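Local coordinates for protein galactose mutarotase related enzyme (Lactobacillus casei, PDB 3Q1N) that probably binds carbohydrate and acts as an isomerase of the aldose 1-epimerase (galactose mutarotase) family, at residues F10-A15 with Y115-G120. Numbering follows the deposited sequence. Where two conformers were deposited one is given.
Sequences FKAGIA and YMLTDG
Leu117 rises from strand 109-118 as a forked knob beneath the backbone of 10-15, its CD1 packed 3.7 Å from Phe10 O and its CD2 3.9 Å from Phe10 CB. Ala12 suits the place beside it because a lone methyl leaves height for the leucine: Ala12 CB stops 4.2 Å from Leu117 CD1. Where Leu117 fills the middle, Phe10 closes one end. Its CG stands anti to the carbonyl carbon (chi1 -59°), and the flat ring turns its slightly positive C-H edge to the turn after the strand, CD2 lying 3.5 Å from Thr118 O and CE2 3.5 Å from Asp119 O. These carbonyls also accept hydrogen bonds from Asn7 and Lys9, respectively. An alanine in place of Phe10 would probably open a gap beside the turn and leave both carbonyls without their aromatic edge. At the other end branching suits Ile14: in one of its two conformers CG1 lies over the centre of one Tyr115 ring face, 4.3 Å above its plane, while CG2 reaches CE2 on the rim at 3.9 Å. The phenol hydroxyl extends past this contact to bond Ala19 O. The strands run nearly antiparallel, at 165°, yet belong to different sheets packed face to face, a beta-sandwich as in the galactose mutarotase family. No hydrogen bond joins the two segments, so the fit probably rests on apolar burial, helped by Phe10's edge against two carbonyl oxygens.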
ATOM      1  N   PHE A  10      -2.499   3.274  22.040  1.00 15.59           N
ATOM      2  CA  PHE A  10      -2.443   2.359  20.874  1.00 15.22           C
ATOM      3  C   PHE A  10      -1.409   1.250  21.089  1.00 14.89           C
ATOM      4  O   PHE A  10      -0.419   1.461  21.791  1.00 15.07           O
ATOM      5  CB  PHE A  10      -2.081   3.143  19.592  1.00 14.76           C
ATOM      6  CG  PHE A  10      -3.038   4.244  19.244  1.00 15.56           C
ATOM      7  CD1 PHE A  10      -4.375   3.996  19.037  1.00 14.65           C
ATOM      8  CD2 PHE A  10      -2.582   5.544  19.118  1.00 15.89           C
ATOM      9  CE1 PHE A  10      -5.251   5.028  18.725  1.00 16.49           C
ATOM     10  CE2 PHE A  10      -3.407   6.561  18.781  1.00 16.70           C
ATOM     11  CZ  PHE A  10      -4.769   6.312  18.603  1.00 17.16           C
ATOM     12  N   LYS A  11      -1.640   0.089  20.479  1.00 14.79           N
ATOM     13  CA  LYS A  11      -0.638  -0.955  20.357  1.00 14.91           C
ATOM     14  C   LYS A  11      -0.582  -1.448  18.907  1.00 14.82           C
ATOM     15  O   LYS A  11      -1.633  -1.599  18.272  1.00 15.23           O
ATOM     16  CB  LYS A  11      -0.956  -2.105  21.313  1.00 15.61           C
ATOM     17  CG  LYS A  11       0.127  -3.203  21.385  1.00 17.07           C
ATOM     18  CD  LYS A  11      -0.065  -4.093  22.594  1.00 21.31           C
ATOM     19  CE  LYS A  11       1.040  -5.146  22.728  1.00 23.49           C
ATOM     20  NZ  LYS A  11       0.790  -6.011  23.939  1.00 27.82           N
ATOM     21  N   ALA A  12       0.621  -1.711  18.417  1.00 14.56           N
ATOM     22  CA  ALA A  12       0.811  -2.228  17.043  1.00 14.53           C
ATOM     23  C   ALA A  12       1.685  -3.487  17.130  1.00 15.18           C
ATOM     24  O   ALA A  12       2.626  -3.568  17.958  1.00 15.14           O
ATOM     25  CB  ALA A  12       1.468  -1.189  16.145  1.00 14.19           C
ATOM     26  N   GLY A  13       1.383  -4.458  16.273  1.00 15.23           N
ATOM     27  CA  GLY A  13       2.202  -5.657  16.124  1.00 15.52           C
ATOM     28  C   GLY A  13       2.678  -5.707  14.692  1.00 15.87           C
ATOM     29  O   GLY A  13       1.883  -5.467  13.759  1.00 15.85           O
ATOM     30  N   ILE A  14       3.989  -5.916  14.539  1.00 15.70           N
ATOM     31  CA  ILE A  14       4.637  -5.901  13.227  0.50 15.99           C
ATOM     32  C   ILE A  14       5.506  -7.139  13.105  1.00 16.02           C
ATOM     33  O   ILE A  14       6.339  -7.419  13.974  1.00 17.05           O
ATOM     34  CB  ILE A  14       5.542  -4.654  12.972  0.50 15.41           C
ATOM     35  CG1 ILE A  14       4.805  -3.336  13.256  0.50 15.89           C
ATOM     36  CG2 ILE A  14       6.075  -4.658  11.540  0.50 14.74           C
ATOM     37  CD1 ILE A  14       5.183  -2.726  14.606  0.50 14.16           C
ATOM     38  N   ALA A  15       5.321  -7.870  12.020  1.00 15.81           N
ATOM     39  CA  ALA A  15       6.098  -9.085  11.754  1.00 15.94           C
ATOM     40  C   ALA A  15       7.438  -8.745  11.144  1.00 16.27           C
ATOM     41  O   ALA A  15       7.534  -7.890  10.238  1.00 15.83           O
ATOM     42  CB  ALA A  15       5.333 -10.002  10.822  1.00 15.57           C
ATOM     43  N   TYR A 115       8.536   2.596  12.220  1.00 15.23           N
ATOM     44  CA  TYR A 115       7.166   2.734  12.705  1.00 14.72           C
ATOM     45  C   TYR A 115       7.215   3.480  14.018  1.00 14.92           C
ATOM     46  O   TYR A 115       8.040   3.160  14.857  1.00 15.35           O
ATOM     47  CB  TYR A 115       6.523   1.384  12.934  1.00 14.63           C
ATOM     48  CG  TYR A 115       6.333   0.549  11.689  1.00 15.07           C
ATOM     49  CD1 TYR A 115       5.209   0.720  10.896  1.00 14.40           C
ATOM     50  CD2 TYR A 115       7.271  -0.402  11.323  1.00 15.05           C
ATOM     51  CE1 TYR A 115       4.999  -0.060   9.774  1.00 16.20           C
ATOM     52  CE2 TYR A 115       7.080  -1.169  10.164  1.00 15.52           C
ATOM     53  CZ  TYR A 115       5.946  -0.976   9.408  1.00 15.88           C
ATOM     54  OH  TYR A 115       5.718  -1.698   8.254  1.00 17.87           O
HETATM   55  N   MSE A 116       6.307   4.430  14.222  1.00 15.39           N
HETATM   56  CA  MSE A 116       6.208   5.092  15.506  0.67 15.70           C
HETATM   57  C   MSE A 116       4.750   5.428  15.822  1.00 15.87           C
HETATM   58  O   MSE A 116       4.037   5.999  14.980  1.00 16.35           O
HETATM   59  CB  MSE A 116       7.066   6.366  15.503  0.67 16.06           C
HETATM   60  CG  MSE A 116       7.149   7.012  16.867  0.67 14.71           C
HETATM   61 SE   MSE A 116       8.107   8.690  16.851  0.50 14.34          SE
HETATM   62  CE  MSE A 116       8.412   9.064  14.988  0.67 18.45           C
ATOM     63  N   LEU A 117       4.318   5.045  17.027  1.00 16.35           N
ATOM     64  CA  LEU A 117       3.001   5.413  17.530  1.00 15.71           C
ATOM     65  C   LEU A 117       3.093   6.754  18.256  1.00 16.58           C
ATOM     66  O   LEU A 117       4.072   7.030  18.983  1.00 16.80           O
ATOM     67  CB  LEU A 117       2.439   4.371  18.486  1.00 15.98           C
ATOM     68  CG  LEU A 117       1.995   3.071  17.838  1.00 15.90           C
ATOM     69  CD1 LEU A 117       1.803   1.969  18.914  1.00 18.16           C
ATOM     70  CD2 LEU A 117       0.743   3.323  16.863  1.00 14.85           C
ATOM     71  N   THR A 118       2.093   7.583  18.001  1.00 16.17           N
ATOM     72  CA  THR A 118       1.938   8.919  18.588  1.00 17.43           C
ATOM     73  C   THR A 118       0.520   9.057  19.092  1.00 17.46           C
ATOM     74  O   THR A 118      -0.314   8.155  18.928  1.00 16.77           O
ATOM     75  CB  THR A 118       2.156  10.038  17.506  1.00 17.47           C
ATOM     76  OG1 THR A 118       1.074   9.995  16.557  1.00 19.61           O
ATOM     77  CG2 THR A 118       3.530   9.876  16.815  1.00 20.45           C
ATOM     78  N   ASP A 119       0.176  10.198  19.689  1.00 17.65           N
ATOM     79  CA  ASP A 119      -1.226  10.415  20.062  1.00 19.12           C
ATOM     80  C   ASP A 119      -2.200  10.329  18.880  1.00 18.94           C
ATOM     81  O   ASP A 119      -3.372  10.024  19.032  1.00 20.82           O
ATOM     82  CB  ASP A 119      -1.406  11.794  20.701  1.00 19.63           C
ATOM     83  CG  ASP A 119      -0.966  11.831  22.134  1.00 22.27           C
ATOM     84  OD1 ASP A 119      -0.724  10.760  22.717  1.00 21.51           O
ATOM     85  OD2 ASP A 119      -0.867  12.972  22.675  1.00 22.63           O
ATOM     86  N   GLY A 120      -1.725  10.671  17.693  1.00 18.30           N
ATOM     87  CA  GLY A 120      -2.572  10.714  16.514  1.00 18.25           C
ATOM     88  C   GLY A 120      -2.800   9.368  15.855  1.00 17.59           C
ATOM     89  O   GLY A 120      -3.789   9.204  15.128  1.00 17.63           O
TER